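Putative surface-anchored fimbrial subunit (Corynebacterium diphtheriae, PDB 3HR6) builds the shaft of a cell-surface pilus as its major pilin, a chain of tandem Ig-like modules stabilised by isopeptide and disulfide bonds. Local coordinates at residues S365-G370 with T390-V395; L414-N417 with L423-Q426. One frame throughout, in Å; residues are numbered along the deposited sequence.

Both contacts belong to the C-terminal Ig-like module, their centres about 9 Å apart. Contact 1 is buried throughout: one phenylalanine of strand 391-398 meets two aliphatic side chains of strand 361-375, which belongs to a different sheet. Contact 2 lies nearer the surface, where residues 414-417, in the loop after strand 410-412, pack against the start of strand 424-432; its apolar centre is flanked by acidic and amide side chains. Neither has a hydrogen bond between its own segments. They meet at Leu414, whose CD2 packs on CD1 of Ile367 at 3.6 Å, so the interior of contact 1 runs on into the apolar part of contact 2.

Contact 1 (S365-G370 with T390-V395); sequences SGIHLG and TEFCLV
Phe392 and Leu369 both turn CG anti to their own carbonyl carbon (chi1 -65° and -63°), and this brings the phenyl ring and one leucine methyl, CD2, together between their two strands. Ile367 has the same chi1 range, with CG1 beside the backbone N and CG2 anti to it, so that CG2 is the branch that reaches the ring. The outer end of the phenyl ring does the touching: CZ of Phe392 lies 3.8 Å from CG2 of Ile367, and CE2 of Phe392 lies 3.6 Å from CD2 of Leu369. Both methyls come in obliquely to the ring. The isoleucine and phenylalanine side chains run past one another in opposite directions, while the leucine approaches the ring at a slant. The backbones stay well apart, 10.4 Å between CA of Leu369 and CA of Phe392, and side chains alone bridge the gap. Trp385 meets the Phe392 ring edge-to-face and Arg332 makes a cation-pi contact with it, giving the ring polar as well as apolar neighbours. Next along the strand, Cys393 points the other way and forms the disulfide with Cys333, tying strand 391-398 to strand 327-333 on the side away from the ring. Large apolar side chains meeting between strands of two different sheets are characteristic of the interior of a beta sandwich, here that of an Ig-like pilin module.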
ATOM      1  N   SER A 365      -0.686  24.900 -11.950  1.00 11.27           N
ATOM      2  CA  SER A 365      -1.176  23.567 -11.583  0.50 11.77           C
ATOM      3  C   SER A 365      -0.147  22.801 -10.783  1.00 11.96           C
ATOM      4  O   SER A 365       1.051  23.087 -10.842  1.00 13.20           O
ATOM      5  CB  SER A 365      -1.506  22.716 -12.825  0.50 11.65           C
ATOM      6  OG  SER A 365      -2.333  23.385 -13.759  0.50 11.57           O
ATOM      7  N   GLY A 366      -0.616  21.790 -10.065  1.00 11.57           N
ATOM      8  CA  GLY A 366       0.273  20.889  -9.374  1.00 11.73           C
ATOM      9  C   GLY A 366       0.968  21.357  -8.129  1.00 11.70           C
ATOM     10  O   GLY A 366       2.086  20.895  -7.767  1.00 12.23           O
ATOM     11  N   ILE A 367       0.287  22.241  -7.416  1.00 10.85           N
ATOM     12  CA  ILE A 367       0.722  22.765  -6.173  1.00 11.93           C
ATOM     13  C   ILE A 367       0.402  21.732  -5.090  1.00 11.03           C
ATOM     14  O   ILE A 367      -0.775  21.494  -4.790  1.00 12.24           O
ATOM     15  CB  ILE A 367       0.037  24.104  -5.816  1.00 10.85           C
ATOM     16  CG1 ILE A 367       0.267  25.171  -6.913  1.00 12.81           C
ATOM     17  CG2 ILE A 367       0.574  24.581  -4.516  1.00 10.81           C
ATOM     18  CD1 ILE A 367      -0.724  26.348  -6.887  1.00 13.14           C
ATOM     19  N   HIS A 368       1.439  21.156  -4.490  1.00 11.59           N
ATOM     20  CA  HIS A 368       1.241  20.219  -3.379  1.00 12.00           C
ATOM     21  C   HIS A 368       0.994  21.028  -2.127  1.00 12.17           C
ATOM     22  O   HIS A 368       1.837  21.804  -1.673  1.00 13.54           O
ATOM     23  CB  HIS A 368       2.460  19.310  -3.221  1.00 11.11           C
ATOM     24  CG  HIS A 368       2.448  18.519  -1.951  1.00 10.63           C
ATOM     25  ND1 HIS A 368       3.562  18.356  -1.131  1.00 10.67           N
ATOM     26  CD2 HIS A 368       1.440  17.847  -1.340  1.00 12.59           C
ATOM     27  CE1 HIS A 368       3.242  17.598  -0.105  1.00 12.16           C
ATOM     28  NE2 HIS A 368       1.946  17.315  -0.179  1.00 11.82           N
ATOM     29  N   LEU A 369      -0.177  20.866  -1.535  1.00 11.88           N
ATOM     30  CA  LEU A 369      -0.576  21.644  -0.387  1.00 11.53           C
ATOM     31  C   LEU A 369      -0.244  21.022   0.959  1.00 12.07           C
ATOM     32  O   LEU A 369       0.096  21.706   1.899  1.00 13.32           O
ATOM     33  CB  LEU A 369      -2.079  21.870  -0.475  1.00 11.84           C
ATOM     34  CG  LEU A 369      -2.527  22.661  -1.672  1.00 12.97           C
ATOM     35  CD1 LEU A 369      -4.037  22.616  -1.718  1.00 11.89           C
ATOM     36  CD2 LEU A 369      -2.090  24.116  -1.566  1.00 13.82           C
ATOM     37  N   GLY A 370      -0.328  19.694   1.019  1.00 11.65           N
ATOM     38  CA  GLY A 370      -0.115  18.987   2.268  1.00 12.28           C
ATOM     39  C   GLY A 370      -0.477  17.529   2.137  1.00 11.62           C
ATOM     40  O   GLY A 370      -0.872  17.100   1.054  1.00 12.16           O
ATOM     41  N   THR A 390       1.314  32.510   5.691  1.00 14.52           N
ATOM     42  CA  THR A 390      -0.017  32.015   5.932  1.00 14.32           C
ATOM     43  C   THR A 390      -0.812  31.773   4.669  1.00 13.29           C
ATOM     44  O   THR A 390      -1.794  31.074   4.727  1.00 12.05           O
ATOM     45  CB  THR A 390      -0.852  32.983   6.799  1.00 14.33           C
ATOM     46  OG1 THR A 390      -1.020  34.245   6.138  1.00 15.71           O
ATOM     47  CG2 THR A 390      -0.204  33.194   8.163  1.00 15.45           C
ATOM     48  N   GLU A 391      -0.411  32.353   3.548  1.00 13.29           N
ATOM     49  CA  GLU A 391      -1.142  32.152   2.297  1.00 13.29           C
ATOM     50  C   GLU A 391      -0.201  32.224   1.120  1.00 13.47           C
ATOM     51  O   GLU A 391       0.890  32.786   1.206  1.00 14.34           O
ATOM     52  CB  GLU A 391      -2.238  33.245   2.081  1.00 13.36           C
ATOM     53  CG  GLU A 391      -3.248  33.448   3.199  1.00 15.60           C
ATOM     54  CD  GLU A 391      -4.260  32.316   3.420  1.00 19.14           C
ATOM     55  OE1 GLU A 391      -4.345  31.339   2.631  1.00 18.41           O
ATOM     56  OE2 GLU A 391      -4.993  32.427   4.441  1.00 19.15           O
ATOM     57  N   PHE A 392      -0.679  31.722  -0.012  1.00 12.88           N
ATOM     58  CA  PHE A 392      -0.068  32.004  -1.280  1.00 12.11           C
ATOM     59  C   PHE A 392      -0.416  33.415  -1.752  1.00 13.01           C
ATOM     60  O   PHE A 392      -1.446  34.031  -1.365  1.00 12.71           O
ATOM     61  CB  PHE A 392      -0.513  30.999  -2.349  1.00 12.98           C
ATOM     62  CG  PHE A 392      -0.066  29.595  -2.107  1.00 10.58           C
ATOM     63  CD1 PHE A 392       1.237  29.177  -2.403  1.00 13.30           C
ATOM     64  CD2 PHE A 392      -0.943  28.659  -1.562  1.00 14.32           C
ATOM     65  CE1 PHE A 392       1.643  27.884  -2.165  1.00 13.42           C
ATOM     66  CE2 PHE A 392      -0.544  27.369  -1.322  1.00 14.07           C
ATOM     67  CZ  PHE A 392       0.749  26.961  -1.622  1.00 14.39           C
ATOM     68  N   CYS A 393       0.465  33.939  -2.581  1.00 13.33           N
ATOM     69  CA  CYS A 393       0.167  35.222  -3.228  1.00 13.40           C
ATOM     70  C   CYS A 393       0.862  35.327  -4.542  1.00 13.58           C
ATOM     71  O   CYS A 393       1.848  34.673  -4.788  1.00 14.12           O
ATOM     72  CB  CYS A 393       0.502  36.398  -2.317  1.00 13.62           C
ATOM     73  SG  CYS A 393       2.225  36.273  -1.701  1.00 17.48           S
ATOM     74  N   LEU A 394       0.322  36.163  -5.414  1.00 12.37           N
ATOM     75  CA  LEU A 394       0.907  36.353  -6.727  1.00 12.02           C
ATOM     76  C   LEU A 394       1.537  37.731  -6.814  1.00 12.81           C
ATOM     77  O   LEU A 394       0.953  38.715  -6.355  1.00 13.21           O
ATOM     78  CB  LEU A 394      -0.186  36.253  -7.775  1.00 11.23           C
ATOM     79  CG  LEU A 394      -0.817  34.869  -7.993  1.00 11.90           C
ATOM     80  CD1 LEU A 394      -2.192  35.024  -8.787  1.00 11.77           C
ATOM     81  CD2 LEU A 394       0.165  33.923  -8.699  1.00 16.10           C
ATOM     82  N   VAL A 395       2.710  37.784  -7.419  1.00 12.51           N
ATOM     83  CA  VAL A 395       3.373  39.065  -7.685  1.00 11.75           C
ATOM     84  C   VAL A 395       3.427  39.240  -9.188  1.00 13.24           C
ATOM     85  O   VAL A 395       3.951  38.387  -9.926  1.00 13.35           O
ATOM     86  CB  VAL A 395       4.804  39.106  -7.101  1.00 10.68           C
ATOM     87  CG1 VAL A 395       5.581  40.354  -7.638  1.00 10.65           C
ATOM     88  CG2 VAL A 395       4.778  39.081  -5.589  1.00 11.44           C
TER

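Contact 2 (L414-N417 with L423-Q426); sequences LEAN and LVEQ
Val424 and Leu414 carry this contact, with Gln426 a distant third. The CB of Val424 points toward residues 414-417, and its two methyls divide the work. CG1, anti to the backbone N (chi1 177°), lies 3.6 Å from CD1 of Leu414. The same CG1 sits 3.5 Å from the backbone O of Glu415. CG2 turns the other way along the loop, to CB of Ala416 at 4.2 Å. The valine therefore spans three successive residues of the facing chain.

Leu414 answers with one branch. Its CG is anti to the backbone N (chi1 -164°), which carries CD1 over to strand 424-432, and the leucine and valine side chains lie alongside one another, pointing opposite ways. Beyond Val424 the same CD1 reaches the backbone N of Gln426 at 3.8 Å and CB of Gln426 at 4.0 Å. Leu414 thus lies along the strand as well as against a single side chain. Its packing continues inward onto Ile367, Leu369 and Ile309.

Gln426 contributes the aliphatic base of its side chain. Its amide NE2 bonds the backbone O of Lys413, just before Leu414, adding a polar tie next to the apolar one. The CB of Glu425 points away from the loop, and its OE2 is held by NE2 of Gln308.

The two touching pieces run nearly antiparallel, 164° apart, yet exchange no hydrogen bond; Val424 and Gln426 instead bond through their backbones to strand 302-315. What joins residues 414-417 to 423-426 is thus van der Waals packing: Leu414, Ala416 and the Glu415 carbonyl on the methyls of Val424, and Leu414 on the Glu425-Gln426 backbone. This implies an attachment that rests mainly on burying apolar surface, while the directional polar bonds of Val424 and Gln426 go to partners outside the two segments.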
ATOM      1  N   LEU A 414      -5.536  29.219  -0.991  1.00 12.70           N
ATOM      2  CA  LEU A 414      -5.423  27.891  -1.548  1.00 11.75           C
ATOM      3  C   LEU A 414      -4.862  26.989  -0.486  1.00 12.41           C
ATOM      4  O   LEU A 414      -3.686  27.060  -0.186  1.00 12.74           O
ATOM      5  CB  LEU A 414      -4.491  27.923  -2.762  1.00 11.40           C
ATOM      6  CG  LEU A 414      -4.643  26.665  -3.604  1.00 10.62           C
ATOM      7  CD1 LEU A 414      -5.917  26.774  -4.495  1.00 11.54           C
ATOM      8  CD2 LEU A 414      -3.374  26.422  -4.381  1.00 13.18           C
ATOM      9  N   GLU A 415      -5.704  26.134   0.078  1.00 12.43           N
ATOM     10  CA  GLU A 415      -5.273  25.268   1.162  1.00 13.25           C
ATOM     11  C   GLU A 415      -6.133  24.016   1.175  1.00 13.06           C
ATOM     12  O   GLU A 415      -7.251  23.984   0.619  1.00 13.59           O
ATOM     13  CB  GLU A 415      -5.324  25.995   2.505  1.00 14.85           C
ATOM     14  CG  GLU A 415      -6.695  26.263   2.993  1.00 17.74           C
ATOM     15  CD  GLU A 415      -6.700  26.971   4.338  1.00 25.40           C
ATOM     16  OE1 GLU A 415      -5.899  27.930   4.530  1.00 28.69           O
ATOM     17  OE2 GLU A 415      -7.543  26.569   5.182  1.00 28.20           O
ATOM     18  N   ALA A 416      -5.641  22.988   1.839  1.00 13.05           N
ATOM     19  CA  ALA A 416      -6.355  21.736   1.958  1.00 11.86           C
ATOM     20  C   ALA A 416      -6.395  21.358   3.413  1.00 11.86           C
ATOM     21  O   ALA A 416      -5.798  22.018   4.262  1.00 13.14           O
ATOM     22  CB  ALA A 416      -5.662  20.635   1.126  1.00 11.89           C
ATOM     23  N   ASN A 417      -7.125  20.301   3.709  1.00 11.94           N
ATOM     24  CA  ASN A 417      -7.209  19.801   5.063  1.00 12.82           C
ATOM     25  C   ASN A 417      -7.504  18.307   5.012  1.00 12.26           C
ATOM     26  O   ASN A 417      -7.560  17.715   3.929  1.00 10.91           O
ATOM     27  CB  ASN A 417      -8.255  20.601   5.833  1.00 13.75           C
ATOM     28  CG  ASN A 417      -9.614  20.510   5.214  1.00 14.21           C
ATOM     29  OD1 ASN A 417     -10.186  19.418   5.136  1.00 16.41           O
ATOM     30  ND2 ASN A 417     -10.145  21.651   4.761  1.00 17.38           N
ATOM     31  N   LEU A 423      -9.725  18.306  -6.194  1.00  9.97           N
ATOM     32  CA  LEU A 423      -8.712  19.291  -6.487  1.00  9.78           C
ATOM     33  C   LEU A 423      -9.087  20.640  -5.873  1.00 11.08           C
ATOM     34  O   LEU A 423     -10.198  21.108  -6.017  1.00 11.57           O
ATOM     35  CB  LEU A 423      -8.530  19.407  -8.001  1.00 10.67           C
ATOM     36  CG  LEU A 423      -7.471  20.371  -8.511  1.00 10.68           C
ATOM     37  CD1 LEU A 423      -6.105  19.827  -8.218  1.00 10.23           C
ATOM     38  CD2 LEU A 423      -7.639  20.618  -9.981  1.00 12.97           C
ATOM     39  N   VAL A 424      -8.162  21.255  -5.166  1.00 11.34           N
ATOM     40  CA  VAL A 424      -8.431  22.559  -4.578  1.00 11.02           C
ATOM     41  C   VAL A 424      -8.146  23.602  -5.653  1.00 11.99           C
ATOM     42  O   VAL A 424      -7.087  23.570  -6.264  1.00 11.95           O
ATOM     43  CB  VAL A 424      -7.559  22.807  -3.355  1.00 11.04           C
ATOM     44  CG1 VAL A 424      -7.800  24.186  -2.827  1.00 10.96           C
ATOM     45  CG2 VAL A 424      -7.817  21.766  -2.261  1.00 11.60           C
ATOM     46  N   GLU A 425      -9.090  24.494  -5.898  1.00 12.49           N
ATOM     47  CA  GLU A 425      -8.917  25.501  -6.930  1.00 12.78           C
ATOM     48  C   GLU A 425      -9.189  26.881  -6.422  1.00 12.95           C
ATOM     49  O   GLU A 425     -10.027  27.101  -5.544  1.00 12.10           O
ATOM     50  CB  GLU A 425      -9.824  25.174  -8.110  1.00 13.84           C
ATOM     51  CG  GLU A 425      -9.362  23.888  -8.762  1.00 16.75           C
ATOM     52  CD  GLU A 425      -9.867  23.749 -10.163  1.00 17.06           C
ATOM     53  OE1 GLU A 425     -10.792  22.936 -10.329  1.00 20.53           O
ATOM     54  OE2 GLU A 425      -9.337  24.482 -11.062  1.00 15.67           O
ATOM     55  N   GLN A 426      -8.531  27.850  -7.020  1.00 12.55           N
ATOM     56  CA  GLN A 426      -8.937  29.232  -6.827  1.00 13.99           C
ATOM     57  C   GLN A 426      -8.809  29.934  -8.167  1.00 13.43           C
ATOM     58  O   GLN A 426      -7.782  29.789  -8.812  1.00 15.08           O
ATOM     59  CB  GLN A 426      -8.020  29.890  -5.792  1.00 14.19           C
ATOM     60  CG  GLN A 426      -8.417  31.279  -5.385  1.00 18.27           C
ATOM     61  CD  GLN A 426      -9.807  31.305  -4.780  1.00 18.39           C
ATOM     62  OE1 GLN A 426     -10.719  31.869  -5.358  1.00 24.03           O
ATOM     63  NE2 GLN A 426      -9.976  30.643  -3.657  1.00 16.99           N
TER